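Local atomic coordinates of papillomavirus transcription factor E2 (Human papillomavirus type 18, PDB entry 1QQH), a protein that probably regulates viral gene transcription and, as in related E2 proteins, helps start viral DNA replication, through this N-terminal activation domain. Residues 12-17 and 43-48; 67-72 and 102-107; 73-76 and 80-83; 92-95 and 100-103. The protein carries 1 engineered substitution. One frame throughout, in Å; residues are numbered along the deposited sequence.

Contact 1: 12-17 and 43-48; sequences MALQGL and HCFKKG
Helix-on-sheet packing joins Ala13, Leu14 and Leu17 of helix 3-19 to Phe45, near the start of strand 45-56. The contact is apolar and mostly buried. One aromatic ring receives all three side chains. Leu17 lies over a face of it: methyl CD2 sits 3.9 Å from the centroid of the Phe45 ring, 19° off the normal, and leans toward the rim on the CD1 side. The first torsion of Leu17 sets CG anti to the backbone N (chi1 -176°), which extends the side chain toward the strand and lays CD2 over the ring face. The Leu14 and Phe45 side chains cross at about a right angle, and Leu14 CD2 is 3.5 Å from Phe45 CZ. Ala13 CB touches the outer end of the ring, 3.8 Å from Phe45 CZ.

Here helix 3-19, probably amphipathic, packs on the beginning of strand 45-56 of the antiparallel sheet. The Phe45 ring also meets the rings of Trp37 and Trp81, so the leucines pack against the side of an aromatic cluster. Leu14 and Leu17 pack in addition on Leu29 of the second subunit. On the strand, Lys46 NZ donates a 3.2 Å hydrogen bond to Cys44 O and also bonds the carbonyl oxygens of Leu36, Thr39 and Pro41.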
# COMPACT_ATOMS: atom_id res chain seq x y z
N MET A 12 -5.91 1.43 -10.15
CA MET A 12 -6.19 0.25 -10.95
C MET A 12 -4.98 -0.67 -10.94
O MET A 12 -5.12 -1.89 -10.80
CB MET A 12 -6.56 0.63 -12.38
CG MET A 12 -7.97 1.22 -12.50
SD MET A 12 -9.23 0.22 -11.63
CE MET A 12 -9.34 -1.25 -12.73
N ALA A 13 -3.79 -0.09 -11.08
CA ALA A 13 -2.56 -0.88 -11.08
C ALA A 13 -2.46 -1.65 -9.77
O ALA A 13 -2.17 -2.85 -9.76
CB ALA A 13 -1.35 0.03 -11.24
N LEU A 14 -2.71 -0.96 -8.66
CA LEU A 14 -2.66 -1.59 -7.34
C LEU A 14 -3.72 -2.69 -7.21
O LEU A 14 -3.50 -3.69 -6.52
CB LEU A 14 -2.83 -0.54 -6.24
CG LEU A 14 -1.65 0.42 -6.01
CD1 LEU A 14 -2.06 1.52 -5.05
CD2 LEU A 14 -0.45 -0.34 -5.48
N GLN A 15 -4.87 -2.51 -7.85
CA GLN A 15 -5.91 -3.54 -7.80
C GLN A 15 -5.36 -4.78 -8.49
O GLN A 15 -5.53 -5.90 -8.01
CB GLN A 15 -7.19 -3.06 -8.50
CG GLN A 15 -8.31 -2.68 -7.54
CD GLN A 15 -8.91 -1.31 -7.83
OE1 GLN A 15 -9.39 -1.04 -8.94
NE2 GLN A 15 -8.89 -0.43 -6.83
N GLY A 16 -4.69 -4.59 -9.62
CA GLY A 16 -4.12 -5.72 -10.33
C GLY A 16 -2.98 -6.34 -9.55
O GLY A 16 -2.88 -7.57 -9.43
N LEU A 17 -2.12 -5.49 -9.00
CA LEU A 17 -0.99 -5.96 -8.21
C LEU A 17 -1.49 -6.78 -7.02
O LEU A 17 -0.91 -7.80 -6.66
CB LEU A 17 -0.16 -4.77 -7.72
CG LEU A 17 1.12 -5.10 -6.95
CD1 LEU A 17 2.09 -5.85 -7.87
CD2 LEU A 17 1.77 -3.81 -6.43
N HIS A 43 4.68 3.58 -14.87
CA HIS A 43 3.70 2.51 -15.08
C HIS A 43 4.21 1.19 -14.53
O HIS A 43 3.71 0.13 -14.89
CB HIS A 43 3.40 2.35 -16.57
CG HIS A 43 2.65 3.51 -17.16
ND1 HIS A 43 2.45 3.65 -18.52
CD2 HIS A 43 2.04 4.56 -16.58
CE1 HIS A 43 1.75 4.74 -18.75
NE2 HIS A 43 1.49 5.32 -17.59
N CYS A 44 5.21 1.25 -13.66
CA CYS A 44 5.78 0.06 -13.05
C CYS A 44 5.91 0.26 -11.55
O CYS A 44 5.87 1.38 -11.06
CB CYS A 44 7.19 -0.22 -13.58
SG CYS A 44 7.34 -0.64 -15.31
N PHE A 45 6.06 -0.84 -10.82
CA PHE A 45 6.30 -0.75 -9.39
C PHE A 45 7.76 -1.18 -9.29
O PHE A 45 8.25 -1.93 -10.14
CB PHE A 45 5.38 -1.68 -8.59
CG PHE A 45 3.95 -1.20 -8.53
CD1 PHE A 45 2.95 -1.83 -9.27
CD2 PHE A 45 3.61 -0.07 -7.79
CE1 PHE A 45 1.64 -1.34 -9.28
CE2 PHE A 45 2.31 0.43 -7.79
CZ PHE A 45 1.33 -0.21 -8.54
N LYS A 46 8.47 -0.69 -8.30
CA LYS A 46 9.86 -1.07 -8.15
C LYS A 46 10.29 -1.00 -6.70
O LYS A 46 9.81 -0.17 -5.93
CB LYS A 46 10.75 -0.18 -9.03
CG LYS A 46 10.45 1.31 -8.97
CD LYS A 46 9.40 1.71 -9.99
CE LYS A 46 9.28 3.22 -10.08
NZ LYS A 46 8.19 3.63 -11.01
N LYS A 47 11.20 -1.89 -6.33
CA LYS A 47 11.70 -1.96 -4.98
C LYS A 47 13.17 -2.28 -5.03
O LYS A 47 13.68 -2.79 -6.03
CB LYS A 47 10.96 -3.05 -4.20
CG LYS A 47 9.47 -2.81 -4.08
CD LYS A 47 8.80 -3.83 -3.16
CE LYS A 47 8.71 -5.20 -3.79
NZ LYS A 47 7.90 -6.12 -2.94
N GLY A 48 13.86 -1.97 -3.94
CA GLY A 48 15.28 -2.25 -3.86
C GLY A 48 16.14 -1.31 -4.68
O GLY A 48 16.94 -1.75 -5.50

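Contact 2: 67-72 and 102-107; sequences VAWDSV and TFYIEF
Tyr104 reaches with its phenol end to Val67, Ala68 and Trp69 on strand 63-75. The two segments belong to one curled antiparallel sheet but are not neighbours in it. Strands 81-89 and 92-97 come between them in the strand order, and the Tyr104 side chain reaches across them to strand 63-75. Its OH lies 3.4 Å from Val67 O, a long, weak hydrogen bond at best. That carbonyl oxygen sits at the edge of the phenol ring, in its plane. The same OH is 3.4 Å from Trp69 CD1 and 3.7 Å from Ala68 CA. The tyrosine and tryptophan side chains cross at about a right angle.

The stronger polar partner of Tyr104 OH is Thr86 OG1 on strand 81-89. Thr86 OG1 also makes a weak hydrogen bond with Trp69 O. At Tyr104 the chain turns a corner between strands 102-103 and 105-106. CG stands between the backbone N and the carbonyl carbon (chi1 58°), a crowded position that directs the ring across to strand 63-75.

Further out, the Trp69 indole is sandwiched. Val67 CG1 lies 3.5 Å above the plane of the Trp69 ring, over its centre, and Lys46 comes to the other face. Just beyond Trp69 the strand has a classic beta bulge, with Asp70 and Ser71 together set against Lys47 of strand 45-56. Behind Tyr104, the backbone is tied to strand 92-97: Tyr104 N bonds to Leu93 O, and Leu93 N to Ile105 O.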
# COMPACT_ATOMS: atom_id res chain seq x y z
N VAL A 67 19.13 5.65 -9.94
CA VAL A 67 18.67 4.52 -9.16
C VAL A 67 18.32 3.33 -10.02
O VAL A 67 17.50 3.43 -10.94
CB VAL A 67 17.43 4.89 -8.30
CG1 VAL A 67 16.93 3.65 -7.54
CG2 VAL A 67 17.79 5.99 -7.32
N ALA A 68 18.96 2.20 -9.73
CA ALA A 68 18.70 0.96 -10.44
C ALA A 68 17.89 0.11 -9.46
O ALA A 68 18.38 -0.25 -8.39
CB ALA A 68 20.01 0.27 -10.78
N TRP A 69 16.66 -0.21 -9.83
CA TRP A 69 15.79 -0.99 -8.96
C TRP A 69 16.06 -2.49 -8.97
O TRP A 69 16.09 -3.12 -10.03
CB TRP A 69 14.34 -0.71 -9.35
CG TRP A 69 14.03 0.76 -9.36
CD1 TRP A 69 13.97 1.59 -10.45
CD2 TRP A 69 13.77 1.59 -8.22
NE1 TRP A 69 13.68 2.87 -10.06
CE2 TRP A 69 13.56 2.90 -8.69
CE3 TRP A 69 13.69 1.35 -6.84
CZ2 TRP A 69 13.28 3.97 -7.84
CZ3 TRP A 69 13.41 2.41 -5.99
CH2 TRP A 69 13.21 3.70 -6.49
N ASP A 70 16.28 -3.07 -7.79
CA ASP A 70 16.55 -4.51 -7.71
C ASP A 70 15.42 -5.29 -8.36
O ASP A 70 15.65 -6.31 -9.01
CB ASP A 70 16.70 -4.98 -6.26
CG ASP A 70 18.06 -4.66 -5.67
OD1 ASP A 70 19.02 -4.41 -6.43
OD2 ASP A 70 18.19 -4.68 -4.43
N SER A 71 14.20 -4.81 -8.19
CA SER A 71 13.04 -5.48 -8.75
C SER A 71 12.11 -4.52 -9.45
O SER A 71 11.67 -3.54 -8.86
CB SER A 71 12.28 -6.22 -7.65
OG SER A 71 13.14 -7.14 -6.99
N VAL A 72 11.80 -4.82 -10.70
CA VAL A 72 10.89 -3.99 -11.48
C VAL A 72 9.65 -4.81 -11.80
O VAL A 72 9.75 -5.94 -12.29
CB VAL A 72 11.54 -3.54 -12.80
CG1 VAL A 72 10.51 -2.81 -13.67
CG2 VAL A 72 12.73 -2.64 -12.50
N THR A 102 14.40 -2.85 -22.22
CA THR A 102 13.65 -1.60 -22.21
C THR A 102 14.35 -0.58 -21.32
O THR A 102 14.37 -0.72 -20.10
CB THR A 102 12.23 -1.83 -21.68
OG1 THR A 102 11.66 -2.96 -22.36
CG2 THR A 102 11.35 -0.60 -21.90
N PHE A 103 14.93 0.45 -21.93
CA PHE A 103 15.63 1.48 -21.17
C PHE A 103 14.71 2.53 -20.56
O PHE A 103 13.73 2.92 -21.18
CB PHE A 103 16.66 2.20 -22.06
CG PHE A 103 17.81 1.34 -22.46
CD1 PHE A 103 17.66 0.39 -23.46
CD2 PHE A 103 19.03 1.44 -21.79
CE1 PHE A 103 18.71 -0.45 -23.80
CE2 PHE A 103 20.08 0.61 -22.12
CZ PHE A 103 19.93 -0.35 -23.13
N TYR A 104 15.01 2.96 -19.34
CA TYR A 104 14.23 4.02 -18.73
C TYR A 104 15.16 5.19 -18.38
O TYR A 104 14.77 6.16 -17.73
CB TYR A 104 13.45 3.52 -17.50
CG TYR A 104 14.24 2.92 -16.36
CD1 TYR A 104 14.76 3.71 -15.35
CD2 TYR A 104 14.39 1.53 -16.26
CE1 TYR A 104 15.40 3.15 -14.24
CE2 TYR A 104 15.02 0.95 -15.16
CZ TYR A 104 15.52 1.77 -14.15
OH TYR A 104 16.13 1.19 -13.06
N ILE A 105 16.40 5.06 -18.84
CA ILE A 105 17.44 6.08 -18.69
C ILE A 105 18.52 5.75 -19.72
O ILE A 105 19.07 4.65 -19.72
CB ILE A 105 18.10 6.11 -17.30
CG1 ILE A 105 17.14 6.75 -16.29
CG2 ILE A 105 19.36 6.94 -17.36
CD1 ILE A 105 17.78 7.11 -14.97
N GLU A 106 18.79 6.70 -20.60
CA GLU A 106 19.80 6.54 -21.64
C GLU A 106 20.95 7.47 -21.25
O GLU A 106 20.78 8.68 -21.17
CB GLU A 106 19.23 6.94 -22.99
CG GLU A 106 18.08 6.05 -23.46
CD GLU A 106 18.56 4.82 -24.21
OE1 GLU A 106 19.75 4.48 -24.10
OE2 GLU A 106 17.73 4.18 -24.90
N PHE A 107 22.11 6.88 -20.99
CA PHE A 107 23.27 7.66 -20.59
C PHE A 107 23.84 8.54 -21.69
O PHE A 107 24.55 9.50 -21.40
CB PHE A 107 24.35 6.72 -20.03
CG PHE A 107 23.99 6.11 -18.69
CD1 PHE A 107 24.51 4.87 -18.30
CD2 PHE A 107 23.14 6.78 -17.80
CE1 PHE A 107 24.20 4.31 -17.06
CE2 PHE A 107 22.83 6.23 -16.55
CZ PHE A 107 23.36 4.99 -16.18

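Contact 3: 73-76 and 80-83; sequences YYMT and TWDK
The Trp81 indole carries Met75 on one face and the backbone of Tyr73 at its edge. Met75 CB stands 3.9 Å from the centroid of the Trp81 six-membered ring, only 3° off the normal. Met75 SD lies obliquely to the five-membered ring, a Met-aromatic contact. At the rim, Tyr73 O is 3.4 Å from Trp81 CZ3. The Tyr73 ring has the Lys83 chain along one face. Lys83 CG is 4.2 Å from the centroid of the Tyr73 ring, and the extended lysine runs beside the phenol in the same direction. On the opposite side of the sheet, the Tyr74 ring folds over Asp82, whose CB is 3.9 Å from the centroid of that ring. Chi1 of Tyr74 is 64°, which brings the ring back over its cross-strand neighbour.

These residues form the end of the beta hairpin of strands 63-75 and 81-89. Tyr74 and Asp82 are the hydrogen-bonded pair: Asp82 N to Tyr74 O is 2.8 Å and nearly straight, and Tyr74 N to Asp82 O is 3.1 Å. Tyr73 with Lys83 and Met75 with Trp81 are non-hydrogen-bonded pairs. Toward the turn, Thr76 N donates to Thr80 O at 2.7 Å. The two threonine hydroxyls close the end, with OG1 to OG1 2.9 Å.

The polar tips of Tyr73 and Lys83 converge on Glu25, which takes a hydrogen bond from one and a salt bridge from the other. Asp82 lies near Asp141, so the two carboxylates probably raise each other's affinity for a proton.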
# COMPACT_ATOMS: atom_id res chain seq x y z
N TYR A 73 8.49 -4.24 -11.50
CA TYR A 73 7.22 -4.91 -11.75
C TYR A 73 6.48 -4.21 -12.87
O TYR A 73 6.03 -3.07 -12.72
CB TYR A 73 6.35 -4.92 -10.48
CG TYR A 73 7.00 -5.58 -9.29
CD1 TYR A 73 8.15 -5.04 -8.71
CD2 TYR A 73 6.50 -6.76 -8.75
CE1 TYR A 73 8.78 -5.65 -7.63
CE2 TYR A 73 7.12 -7.39 -7.67
CZ TYR A 73 8.25 -6.83 -7.11
OH TYR A 73 8.89 -7.44 -6.06
N TYR A 74 6.36 -4.89 -14.00
CA TYR A 74 5.67 -4.33 -15.15
C TYR A 74 4.49 -5.22 -15.47
O TYR A 74 4.43 -6.37 -15.02
CB TYR A 74 6.62 -4.25 -16.35
CG TYR A 74 7.10 -5.58 -16.85
CD1 TYR A 74 6.42 -6.25 -17.87
CD2 TYR A 74 8.26 -6.18 -16.33
CE1 TYR A 74 6.88 -7.46 -18.38
CE2 TYR A 74 8.73 -7.40 -16.83
CZ TYR A 74 8.03 -8.04 -17.85
OH TYR A 74 8.49 -9.23 -18.38
N MET A 75 3.54 -4.69 -16.23
CA MET A 75 2.37 -5.46 -16.60
C MET A 75 2.40 -5.79 -18.09
O MET A 75 2.63 -4.92 -18.93
CB MET A 75 1.11 -4.66 -16.25
CG MET A 75 -0.19 -5.41 -16.52
SD MET A 75 -1.66 -4.39 -16.17
CE MET A 75 -2.28 -5.18 -14.66
N THR A 76 2.19 -7.07 -18.42
CA THR A 76 2.19 -7.49 -19.82
C THR A 76 0.95 -6.93 -20.51
O THR A 76 0.05 -6.40 -19.86
CB THR A 76 2.17 -9.03 -19.94
OG1 THR A 76 0.90 -9.53 -19.51
CG2 THR A 76 3.26 -9.65 -19.10
N THR A 80 -0.97 -9.07 -17.07
CA THR A 80 -0.41 -9.84 -15.96
C THR A 80 0.88 -9.17 -15.48
O THR A 80 1.64 -8.62 -16.28
CB THR A 80 -0.11 -11.29 -16.36
OG1 THR A 80 1.04 -11.33 -17.20
CG2 THR A 80 -1.29 -11.89 -17.10
N TRP A 81 1.11 -9.22 -14.17
CA TRP A 81 2.31 -8.60 -13.61
C TRP A 81 3.51 -9.52 -13.55
O TRP A 81 3.45 -10.62 -13.01
CB TRP A 81 2.02 -8.08 -12.19
CG TRP A 81 1.09 -6.92 -12.18
CD1 TRP A 81 -0.27 -6.96 -12.12
CD2 TRP A 81 1.44 -5.54 -12.32
NE1 TRP A 81 -0.79 -5.70 -12.22
CE2 TRP A 81 0.24 -4.80 -12.34
CE3 TRP A 81 2.66 -4.86 -12.43
CZ2 TRP A 81 0.22 -3.41 -12.48
CZ3 TRP A 81 2.64 -3.48 -12.57
CH2 TRP A 81 1.42 -2.77 -12.59
N ASP A 82 4.62 -9.07 -14.14
CA ASP A 82 5.86 -9.83 -14.12
C ASP A 82 6.87 -9.05 -13.30
O ASP A 82 6.76 -7.84 -13.15
CB ASP A 82 6.40 -10.06 -15.53
CG ASP A 82 5.59 -11.09 -16.30
OD1 ASP A 82 5.26 -12.15 -15.71
OD2 ASP A 82 5.30 -10.85 -17.49
N LYS A 83 7.86 -9.76 -12.78
CA LYS A 83 8.89 -9.17 -11.95
C LYS A 83 10.27 -9.47 -12.55
O LYS A 83 10.56 -10.62 -12.90
CB LYS A 83 8.77 -9.76 -10.54
CG LYS A 83 9.88 -9.44 -9.58
CD LYS A 83 9.64 -10.17 -8.27
CE LYS A 83 10.81 -10.04 -7.32
NZ LYS A 83 10.55 -10.77 -6.06

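Contact 4: 92-95 and 100-103; sequences GLYY and YNTF
Tyr94 and Phe103 form the tight part of the beta hairpin of strands 92-97 and 100-103. They are an antiparallel non-hydrogen-bonded pair. Tyr94 CB sits over the centre of the Phe103 ring, 3.8 Å from its centroid and 10° off the normal. The two rings run alongside each other with planes at 43°, neither a stack nor edge-to-face, and Tyr94 CD2 comes 3.6 Å from Phe103 CE2. At the edge of the Phe103 ring lies the backbone of Gly92, with its N 3.8 Å from Phe103 CE2. Having no side chain, Gly92 lets the ring come close to the backbone. Arg91 adds a cation-pi contact to Phe103.

Tyr95 and Thr102 are the hydrogen-bonded pair, with their side chains on the other face. Tyr95 N donates to Thr102 O at 3.0 Å, and Thr102 N to Tyr95 O at 2.8 Å. Chi1 of Tyr95 is 62°, and the ring turns a face to Thr102, whose CB is 4.2 Å from the Tyr95 ring centroid, a CH-pi contact. The Tyr95 side chain also touches Val72, Pro41 and Tyr104 and is buried.

Packing thins toward the turn, where Asn101 and Tyr100 are exposed. Asn101 still runs along Tyr94, pointing the same way, with OD1 3.3 Å from Tyr94 CE1. Tyr100 points away from the partner strand. Its carbonyl is used within its own strand: Thr102 OG1 donates to Tyr100 O at 3.0 Å, from above the carbonyl plane.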
# COMPACT_ATOMS: atom_id res chain seq x y z
N GLY A 92 22.89 2.55 -20.44
CA GLY A 92 21.87 3.09 -19.56
C GLY A 92 21.24 2.03 -18.68
O GLY A 92 21.80 0.94 -18.51
N LEU A 93 20.07 2.33 -18.12
CA LEU A 93 19.37 1.38 -17.25
C LEU A 93 18.18 0.81 -17.99
O LEU A 93 17.42 1.54 -18.62
CB LEU A 93 18.89 2.06 -15.97
CG LEU A 93 19.91 2.83 -15.15
CD1 LEU A 93 19.24 3.34 -13.88
CD2 LEU A 93 21.11 1.94 -14.81
N TYR A 94 18.01 -0.50 -17.91
CA TYR A 94 16.89 -1.13 -18.58
C TYR A 94 16.41 -2.36 -17.82
O TYR A 94 17.05 -2.82 -16.88
CB TYR A 94 17.30 -1.52 -20.01
CG TYR A 94 18.33 -2.64 -20.11
CD1 TYR A 94 17.94 -3.97 -20.24
CD2 TYR A 94 19.70 -2.37 -20.09
CE1 TYR A 94 18.87 -5.01 -20.34
CE2 TYR A 94 20.65 -3.39 -20.19
CZ TYR A 94 20.22 -4.71 -20.32
OH TYR A 94 21.15 -5.72 -20.41
N TYR A 95 15.26 -2.86 -18.23
CA TYR A 95 14.72 -4.07 -17.66
C TYR A 95 14.21 -4.83 -18.87
O TYR A 95 13.83 -4.21 -19.87
CB TYR A 95 13.61 -3.78 -16.64
CG TYR A 95 12.38 -3.08 -17.18
CD1 TYR A 95 11.20 -3.79 -17.44
CD2 TYR A 95 12.36 -1.70 -17.35
CE1 TYR A 95 10.04 -3.14 -17.86
CE2 TYR A 95 11.21 -1.04 -17.77
CZ TYR A 95 10.06 -1.77 -18.02
OH TYR A 95 8.92 -1.11 -18.42
N TYR A 100 12.47 -8.28 -24.25
CA TYR A 100 13.18 -7.15 -24.85
C TYR A 100 13.70 -6.10 -23.87
O TYR A 100 12.98 -5.63 -22.98
CB TYR A 100 12.29 -6.47 -25.90
CG TYR A 100 12.00 -7.37 -27.07
CD1 TYR A 100 11.00 -8.34 -26.99
CD2 TYR A 100 12.77 -7.30 -28.24
CE1 TYR A 100 10.78 -9.23 -28.04
CE2 TYR A 100 12.55 -8.18 -29.30
CZ TYR A 100 11.56 -9.14 -29.19
OH TYR A 100 11.36 -10.04 -30.21
N ASN A 101 14.96 -5.72 -24.06
CA ASN A 101 15.59 -4.71 -23.22
C ASN A 101 14.83 -3.40 -23.35
O ASN A 101 14.63 -2.90 -24.45
CB ASN A 101 17.04 -4.50 -23.64
CG ASN A 101 17.89 -5.74 -23.44
OD1 ASN A 101 17.47 -6.70 -22.79
ND2 ASN A 101 19.10 -5.71 -24.00
N THR A 102 14.40 -2.85 -22.22
CA THR A 102 13.65 -1.60 -22.21
C THR A 102 14.35 -0.58 -21.32
O THR A 102 14.37 -0.72 -20.10
CB THR A 102 12.23 -1.83 -21.68
OG1 THR A 102 11.66 -2.96 -22.36
CG2 THR A 102 11.35 -0.60 -21.90
N PHE A 103 14.93 0.45 -21.93
CA PHE A 103 15.63 1.48 -21.17
C PHE A 103 14.71 2.53 -20.56
O PHE A 103 13.73 2.92 -21.18
CB PHE A 103 16.66 2.20 -22.06
CG PHE A 103 17.81 1.34 -22.46
CD1 PHE A 103 17.66 0.39 -23.46
CD2 PHE A 103 19.03 1.44 -21.79
CE1 PHE A 103 18.71 -0.45 -23.80
CE2 PHE A 103 20.08 0.61 -22.12
CZ PHE A 103 19.93 -0.35 -23.13

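From the N terminus, contact 1 comes first: it closes the loop from helix 3-19 to strand 45-56 before the others open. Strand 63-75 then serves contacts 2 and 3. Contact 3 closes a short hairpin with strand 81-89 and is nested inside the long loop of contact 2, which ends at residues 102-107. Contact 4, a second hairpin, ends on the same stretch as contact 2 and shares Thr102 and Phe103 with it. The sheet connects them all. Phe45 O pairs with Tyr73 N between contacts 1 and 3. Residues 46-48 flank 69-71 between contacts 1 and 2. The Tyr74 and Tyr95 rings touch between contacts 3 and 4.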